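Local structure of exonuclease VapC9 (Pyrobaculum aerophilum, 1V8P) at residues Y38-A41 with K46-K49; L105-E110 with Y116-A121; V123-G128 with K141-I146. The protein probably acts as the magnesium-dependent ribonuclease toxin of a type II toxin-antitoxin system and has a slow exonuclease activity on single-stranded DNA. The protein carries 1 engineered substitution. One frame throughout, in Å; residues are numbered along the deposited sequence.

Interaction 1: residues Y38-A41 with K46-K49; sequences YALA and KWIK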
loop_
_atom_site.group_PDB
_atom_site.type_symbol
_atom_site.label_atom_id
_atom_site.label_comp_id
_atom_site.label_asym_id
_atom_site.label_seq_id
_atom_site.Cartn_x
_atom_site.Cartn_y
_atom_site.Cartn_z
ATOM N N TYR C 38 -11.137 7.911 12.426
ATOM C CA TYR C 38 -11.022 6.671 13.173
ATOM C C TYR C 38 -10.927 6.909 14.680
ATOM O O TYR C 38 -11.554 6.207 15.454
ATOM C CB TYR C 38 -9.804 5.874 12.702
ATOM C CG TYR C 38 -10.125 4.434 12.373
ATOM C CD1 TYR C 38 -10.890 4.110 11.249
ATOM C CD2 TYR C 38 -9.682 3.396 13.193
ATOM C CE1 TYR C 38 -11.204 2.785 10.950
ATOM C CE2 TYR C 38 -9.988 2.071 12.904
ATOM C CZ TYR C 38 -10.748 1.770 11.783
ATOM O OH TYR C 38 -11.048 0.452 11.496
ATOM N N ALA C 39 -10.142 7.888 15.108
ATOM C CA ALA C 39 -10.028 8.156 16.543
ATOM C C ALA C 39 -11.370 8.682 17.064
ATOM O O ALA C 39 -11.887 8.214 18.076
ATOM C CB ALA C 39 -8.917 9.178 16.811
ATOM N N LEU C 40 -11.928 9.652 16.348
ATOM C CA LEU C 40 -13.202 10.255 16.698
ATOM C C LEU C 40 -14.330 9.236 16.861
ATOM O O LEU C 40 -15.252 9.445 17.659
ATOM C CB LEU C 40 -13.597 11.273 15.624
ATOM C CG LEU C 40 -12.761 12.549 15.556
ATOM C CD1 LEU C 40 -13.083 13.324 14.281
ATOM C CD2 LEU C 40 -13.022 13.386 16.801
ATOM N N ALA C 41 -14.265 8.146 16.101
ATOM C CA ALA C 41 -15.307 7.123 16.154
ATOM C C ALA C 41 -15.627 6.650 17.568
ATOM O O ALA C 41 -16.717 6.162 17.822
ATOM C CB ALA C 41 -14.930 5.928 15.269
ATOM N N LYS C 46 -18.525 13.799 22.497
ATOM C CA LYS C 46 -17.724 15.012 22.532
ATOM C C LYS C 46 -17.795 15.900 21.281
ATOM O O LYS C 46 -17.429 17.081 21.338
ATOM C CB LYS C 46 -16.265 14.637 22.844
ATOM C CG LYS C 46 -16.136 13.719 24.058
ATOM C CD LYS C 46 -14.705 13.660 24.580
ATOM C CE LYS C 46 -14.606 12.865 25.884
ATOM N NZ LYS C 46 -14.882 11.410 25.676
ATOM N N TRP C 47 -18.272 15.360 20.162
ATOM C CA TRP C 47 -18.344 16.161 18.943
ATOM C C TRP C 47 -19.663 16.105 18.161
ATOM O O TRP C 47 -19.907 16.952 17.293
ATOM C CB TRP C 47 -17.187 15.796 18.001
ATOM C CG TRP C 47 -17.115 14.339 17.626
ATOM C CD1 TRP C 47 -16.389 13.359 18.253
ATOM C CD2 TRP C 47 -17.814 13.694 16.557
ATOM N NE1 TRP C 47 -16.598 12.144 17.639
ATOM C CE2 TRP C 47 -17.467 12.321 16.595
ATOM C CE3 TRP C 47 -18.702 14.141 15.568
ATOM C CZ2 TRP C 47 -17.978 11.391 15.682
ATOM C CZ3 TRP C 47 -19.213 13.216 14.658
ATOM C CH2 TRP C 47 -18.847 11.853 14.724
ATOM N N ILE C 48 -20.514 15.130 18.467
ATOM C CA ILE C 48 -21.780 14.996 17.763
ATOM C C ILE C 48 -22.553 16.315 17.642
ATOM O O ILE C 48 -23.033 16.658 16.559
ATOM C CB ILE C 48 -22.676 13.927 18.435
ATOM C CG1 ILE C 48 -23.884 13.616 17.547
ATOM C CG2 ILE C 48 -23.147 14.410 19.792
ATOM C CD1 ILE C 48 -23.519 13.155 16.138
ATOM N N LYS C 49 -22.662 17.070 18.732
ATOM C CA LYS C 49 -23.392 18.338 18.697
ATOM C C LYS C 49 -22.645 19.454 17.978
ATOM O O LYS C 49 -23.088 20.601 17.985
ATOM C CB LYS C 49 -23.731 18.804 20.110
ATOM C CG LYS C 49 -24.728 17.929 20.832
ATOM C CD LYS C 49 -25.319 18.661 22.034
ATOM C CE LYS C 49 -26.258 17.768 22.836
ATOM N NZ LYS C 49 -25.522 16.615 23.443
#
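The indole NE1 of Trp47 gives its hydrogen to the backbone O of Leu40 over 3.0 Å, at an N-H...O angle of 157°. That oxygen belongs to the last turn of helix 34-40, where carbonyls run out of backbone NH partners, and the indole supplies one from the next short helix, 44-48. The acceptor sits at the rim of the indole, nearly in the ring plane, whereas the donor stands above the carbonyl plane, 40° out of it. Trp47 has its CG between the backbone N and the carbonyl carbon (chi1 57°), and this torsion, together with chi2, brings the NE1 edge to the helix end. The Leu40 side chain also packs against the pyrrole part of the indole: its CD2 lies 3.7 Å from Trp47 CD1, and its CB is 3.7 Å from Trp47 NE1. One leucine thus meets the indole with both its carbonyl and its aliphatic chain, and the bond between them is buried. Tyr44, ring edge to face, and Phe93 complete an aromatic cluster around Trp47, while Val148 and Leu155 of helix 148-156 touch Leu40 and Trp47 respectively. The contact, with the Leu40 side chain about 8 Å from that of Asp33, a predicted magnesium ligand, closes the connection between two short consecutive helices that follow strand 30-32 in the PIN-domain alpha/beta fold.

Interaction 2: residues L105-E110 with Y116-A121; sequences LRVAVE and YDASYA
Ala118 CB sits at the centre of the contact, 3.7 Å from the backbone N of Ala108 and 3.8 Å from Ala108 CB. Val107 covers it from the neighbouring position: CG1 reaches Ala118 CB at 3.9 Å and Ala121 CB, one turn further on, at 4.3 Å. With CG1 anti to the backbone N (chi1 163°), this methyl is the branch of Val107 that touches both alanines. Because the residues at the crossing are so small, the CA atoms of Ala108 and Ala118 come within 5.1 Å, and the axes of the two helical segments approach to 8.3 Å at 109°. Next outward, Val104 of helix 101-111 also touches Ala118, and Thr142 packs on Ala121. Beyond the crossing, Trp69 of the second subunit packs on Ala108 and Tyr62 of that subunit on Ser119, so the helix pair also contributes to a subunit interface. Asp117, a predicted magnesium ligand, precedes Ala118, and its backbone N is bonded to Thr114 OG1. Across the two segments the contact is purely apolar and buried: methyl groups and close backbone fit hold the helices together, leaving Asp117 outside the contact.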
loop_
_atom_site.group_PDB
_atom_site.type_symbol
_atom_site.label_atom_id
_atom_site.label_comp_id
_atom_site.label_asym_id
_atom_site.label_seq_id
_atom_site.Cartn_x
_atom_site.Cartn_y
_atom_site.Cartn_z
ATOM N N LEU C 105 -1.824 16.777 -7.125
ATOM C CA LEU C 105 -0.595 16.101 -7.534
ATOM C C LEU C 105 0.582 17.014 -7.262
ATOM O O LEU C 105 1.631 16.572 -6.786
ATOM C CB LEU C 105 -0.617 15.759 -9.023
ATOM C CG LEU C 105 0.146 14.513 -9.491
ATOM C CD1 LEU C 105 0.605 14.759 -10.920
ATOM C CD2 LEU C 105 1.330 14.190 -8.593
ATOM N N ARG C 106 0.406 18.299 -7.547
ATOM C CA ARG C 106 1.489 19.233 -7.327
ATOM C C ARG C 106 1.834 19.336 -5.853
ATOM O O ARG C 106 3.015 19.337 -5.499
ATOM C CB ARG C 106 1.164 20.615 -7.888
ATOM C CG ARG C 106 2.417 21.469 -7.993
ATOM C CD ARG C 106 2.190 22.738 -8.752
ATOM N NE ARG C 106 1.241 23.600 -8.066
ATOM C CZ ARG C 106 1.035 24.873 -8.387
ATOM N NH1 ARG C 106 1.721 25.425 -9.385
ATOM N NH2 ARG C 106 0.145 25.591 -7.709
ATOM N N VAL C 107 0.818 19.425 -4.994
ATOM C CA VAL C 107 1.062 19.497 -3.552
ATOM C C VAL C 107 1.765 18.226 -3.108
ATOM O O VAL C 107 2.658 18.264 -2.266
ATOM C CB VAL C 107 -0.258 19.672 -2.743
ATOM C CG1 VAL C 107 -0.027 19.313 -1.263
ATOM C CG2 VAL C 107 -0.750 21.122 -2.855
ATOM N N ALA C 108 1.361 17.102 -3.692
ATOM C CA ALA C 108 1.952 15.805 -3.381
ATOM C C ALA C 108 3.450 15.835 -3.644
ATOM O O ALA C 108 4.251 15.525 -2.780
ATOM C CB ALA C 108 1.303 14.713 -4.240
ATOM N N VAL C 109 3.809 16.205 -4.863
ATOM C CA VAL C 109 5.200 16.282 -5.283
ATOM C C VAL C 109 6.002 17.288 -4.457
ATOM O O VAL C 109 7.095 16.983 -3.976
ATOM C CB VAL C 109 5.285 16.681 -6.776
ATOM C CG1 VAL C 109 6.730 16.806 -7.206
ATOM C CG2 VAL C 109 4.554 15.654 -7.631
ATOM N N GLU C 110 5.448 18.482 -4.288
ATOM C CA GLU C 110 6.122 19.551 -3.550
ATOM C C GLU C 110 6.441 19.277 -2.095
ATOM O O GLU C 110 7.558 19.542 -1.654
ATOM C CB GLU C 110 5.316 20.840 -3.637
ATOM C CG GLU C 110 5.489 21.568 -4.946
ATOM C CD GLU C 110 4.428 22.625 -5.168
ATOM O OE1 GLU C 110 4.476 23.284 -6.229
ATOM O OE2 GLU C 110 3.541 22.789 -4.292
ATOM N N TYR C 116 -2.932 10.689 -1.718
ATOM C CA TYR C 116 -4.066 10.616 -0.803
ATOM C C TYR C 116 -3.951 11.662 0.287
ATOM O O TYR C 116 -4.859 12.456 0.458
ATOM C CB TYR C 116 -4.185 9.219 -0.192
ATOM C CG TYR C 116 -4.560 8.172 -1.196
ATOM C CD1 TYR C 116 -5.815 8.170 -1.788
ATOM C CD2 TYR C 116 -3.654 7.184 -1.582
ATOM C CE1 TYR C 116 -6.171 7.205 -2.742
ATOM C CE2 TYR C 116 -4.000 6.217 -2.536
ATOM C CZ TYR C 116 -5.267 6.234 -3.111
ATOM O OH TYR C 116 -5.636 5.275 -4.037
ATOM N N ASP C 117 -2.835 11.674 1.013
ATOM C CA ASP C 117 -2.629 12.665 2.065
ATOM C C ASP C 117 -2.628 14.106 1.508
ATOM O O ASP C 117 -3.086 15.015 2.175
ATOM C CB ASP C 117 -1.315 12.379 2.814
ATOM C CG ASP C 117 -1.414 11.158 3.749
ATOM O OD1 ASP C 117 -0.358 10.594 4.124
ATOM O OD2 ASP C 117 -2.546 10.759 4.118
ATOM N N ALA C 118 -2.145 14.309 0.283
ATOM C CA ALA C 118 -2.111 15.648 -0.312
ATOM C C ALA C 118 -3.498 16.168 -0.634
ATOM O O ALA C 118 -3.701 17.385 -0.718
ATOM C CB ALA C 118 -1.258 15.666 -1.562
ATOM N N SER C 119 -4.452 15.259 -0.826
ATOM C CA SER C 119 -5.819 15.662 -1.114
ATOM C C SER C 119 -6.336 16.434 0.107
ATOM O O SER C 119 -7.047 17.441 -0.017
ATOM C CB SER C 119 -6.691 14.427 -1.383
ATOM O OG SER C 119 -6.309 13.780 -2.584
ATOM N N TYR C 120 -5.949 15.966 1.287
ATOM C CA TYR C 120 -6.354 16.608 2.529
ATOM C C TYR C 120 -5.684 17.970 2.768
ATOM O O TYR C 120 -6.352 18.936 3.137
ATOM C CB TYR C 120 -6.076 15.676 3.702
ATOM C CG TYR C 120 -6.998 14.487 3.691
ATOM C CD1 TYR C 120 -6.606 13.271 3.117
ATOM C CD2 TYR C 120 -8.289 14.589 4.226
ATOM C CE1 TYR C 120 -7.469 12.191 3.078
ATOM C CE2 TYR C 120 -9.161 13.518 4.194
ATOM C CZ TYR C 120 -8.750 12.314 3.621
ATOM O OH TYR C 120 -9.607 11.236 3.612
ATOM N N ALA C 121 -4.375 18.040 2.551
ATOM C CA ALA C 121 -3.626 19.270 2.732
ATOM C C ALA C 121 -4.167 20.354 1.798
ATOM O O ALA C 121 -4.418 21.486 2.218
ATOM C CB ALA C 121 -2.130 19.019 2.450
#

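Interaction 3: residues V123-G128 with K141-I146; sequences VAESSG and KTKGAI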
loop_
_atom_site.group_PDB
_atom_site.type_symbol
_atom_site.label_atom_id
_atom_site.label_comp_id
_atom_site.label_asym_id
_atom_site.label_seq_id
_atom_site.Cartn_x
_atom_site.Cartn_y
_atom_site.Cartn_z
ATOM N N VAL C 123 -7.187 20.627 0.223
ATOM C CA VAL C 123 -8.550 21.057 0.508
ATOM C C VAL C 123 -8.633 21.912 1.742
ATOM O O VAL C 123 -9.356 22.912 1.763
ATOM C CB VAL C 123 -9.499 19.862 0.689
ATOM C CG1 VAL C 123 -10.896 20.343 1.114
ATOM C CG2 VAL C 123 -9.570 19.093 -0.595
ATOM N N ALA C 124 -7.903 21.525 2.778
ATOM C CA ALA C 124 -7.926 22.293 4.016
ATOM C C ALA C 124 -7.376 23.705 3.772
ATOM O O ALA C 124 -8.041 24.702 4.072
ATOM C CB ALA C 124 -7.114 21.583 5.083
ATOM N N GLU C 125 -6.174 23.780 3.208
ATOM C CA GLU C 125 -5.542 25.061 2.929
ATOM C C GLU C 125 -6.261 25.903 1.870
ATOM O O GLU C 125 -6.301 27.133 1.983
ATOM C CB GLU C 125 -4.068 24.850 2.544
ATOM C CG GLU C 125 -3.143 24.700 3.758
ATOM C CD GLU C 125 -1.692 24.362 3.396
ATOM O OE1 GLU C 125 -1.182 24.871 2.368
ATOM O OE2 GLU C 125 -1.052 23.595 4.155
ATOM N N SER C 126 -6.844 25.252 0.864
ATOM C CA SER C 126 -7.554 25.961 -0.199
ATOM C C SER C 126 -8.848 26.561 0.273
ATOM O O SER C 126 -9.301 27.563 -0.268
ATOM C CB SER C 126 -7.878 25.026 -1.357
ATOM O OG SER C 126 -6.756 24.857 -2.184
ATOM N N SER C 127 -9.445 25.939 1.275
ATOM C CA SER C 127 -10.723 26.391 1.790
ATOM C C SER C 127 -10.612 27.118 3.109
ATOM O O SER C 127 -11.612 27.570 3.655
ATOM C CB SER C 127 -11.652 25.195 1.964
ATOM O OG SER C 127 -11.826 24.507 0.740
ATOM N N GLY C 128 -9.399 27.241 3.629
ATOM C CA GLY C 128 -9.258 27.908 4.907
ATOM C C GLY C 128 -9.983 27.088 5.959
ATOM O O GLY C 128 -10.781 27.600 6.732
ATOM N N LYS C 141 3.253 19.211 7.489
ATOM C CA LYS C 141 3.189 19.884 6.212
ATOM C C LYS C 141 1.873 20.566 5.844
ATOM O O LYS C 141 1.711 21.048 4.723
ATOM C CB LYS C 141 3.610 18.884 5.142
ATOM C CG LYS C 141 4.971 18.251 5.458
ATOM C CD LYS C 141 5.369 17.172 4.462
ATOM C CE LYS C 141 6.769 16.655 4.739
ATOM N NZ LYS C 141 7.150 15.573 3.780
ATOM N N THR C 142 0.944 20.617 6.788
ATOM C CA THR C 142 -0.338 21.245 6.555
ATOM C C THR C 142 -0.557 22.367 7.567
ATOM O O THR C 142 -0.801 22.125 8.748
ATOM C CB THR C 142 -1.502 20.230 6.669
ATOM O OG1 THR C 142 -1.245 19.118 5.811
ATOM C CG2 THR C 142 -2.824 20.879 6.252
ATOM N N LYS C 143 -0.492 23.597 7.075
ATOM C CA LYS C 143 -0.657 24.780 7.900
ATOM C C LYS C 143 -1.968 24.833 8.649
ATOM O O LYS C 143 -3.034 24.791 8.046
ATOM C CB LYS C 143 -0.498 26.022 7.025
ATOM C CG LYS C 143 0.744 25.938 6.166
ATOM C CD LYS C 143 0.960 27.174 5.346
ATOM C CE LYS C 143 1.849 26.840 4.142
ATOM N NZ LYS C 143 3.003 25.970 4.545
ATOM N N GLY C 144 -1.877 24.936 9.968
ATOM C CA GLY C 144 -3.064 25.004 10.793
ATOM C C GLY C 144 -3.629 23.662 11.218
ATOM O O GLY C 144 -4.635 23.625 11.936
ATOM N N ALA C 145 -2.988 22.565 10.809
ATOM C CA ALA C 145 -3.475 21.228 11.149
ATOM C C ALA C 145 -3.301 20.847 12.609
ATOM O O ALA C 145 -2.286 21.133 13.236
ATOM C CB ALA C 145 -2.811 20.185 10.264
ATOM N N ILE C 146 -4.314 20.184 13.139
ATOM C CA ILE C 146 -4.318 19.757 14.524
ATOM C C ILE C 146 -4.644 18.279 14.603
ATOM O O ILE C 146 -5.063 17.678 13.620
ATOM C CB ILE C 146 -5.383 20.512 15.320
ATOM C CG1 ILE C 146 -6.757 20.243 14.717
ATOM C CG2 ILE C 146 -5.082 22.002 15.317
ATOM C CD1 ILE C 146 -7.906 20.850 15.493
#
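Glu125 OE2 accepts the backbone N-H of Lys143 at 3.0 Å, with an N-H...O angle of 148°, and this is the close-fitting end of the contact. The N-H comes from above the carboxylate plane, 36° out of it. Around the same oxygen the loop packs with carbon: Thr142 CA is 3.4 Å from Glu125 OE2, Thr142 CG2 lies 3.9 Å from it, and Lys143 CG approaches to 3.6 Å. Glu125 gets there with its chain extended beyond CG (chi2 175°), reaching from the last turns of helix 115-127 to the loop. Its other oxygen, OE1, makes a salt bridge to Arg111, so one carboxylate joins the end of helix 101-111 to the loop after helix 136-141. Thr142 leaves that helix and opens a type II beta turn to Ala145, closed by a bond of 3.0 Å from Ala145 N to Thr142 O; Gly144 takes the positive phi of the turn. Within the PIN-domain alpha/beta fold this loop then runs alongside strand 130-132, where Ile146 forms backbone bonds with Leu131 and Thr133. On the inner side Thr142 is buried, its OG1 bonded to Leu138 O, and both Thr142 and Ala124 touch Leu131. The outer side is looser. Lys143 is exposed, its chain crosses that of Glu125 at a slant, and its NZ stays 4.7 Å from Glu125 OE2, so the opposite charges are near but not in contact, and any attraction is probably weak. The Lys141 chain does not join the Glu125 carboxylate; its NZ is bonded to Arg111 O.

Interactions 2 and 3 share helix 115-127 and touch directly, Ala121 CB lying 3.5 Å from Thr142 OG1; their centres are 11 Å apart. Arg111 is common to both: its side chain touches Ala121 and is also the salt-bridge partner noted for interaction 3. Interaction 1 lies across the chain's centre from interaction 2; its centre is about 25 Å from that of interaction 2 and about 20 Å from that of interaction 3, and the nearest atoms are about 10 Å and 9 Å apart. The predicted magnesium site, Asp33, Asp117 and Asp135, relates all three: Asp117 belongs to interaction 2, the Thr142 side chain is about 7 Å from that of Asp117, and interaction 1 uses helix 34-40, which begins just after Asp33.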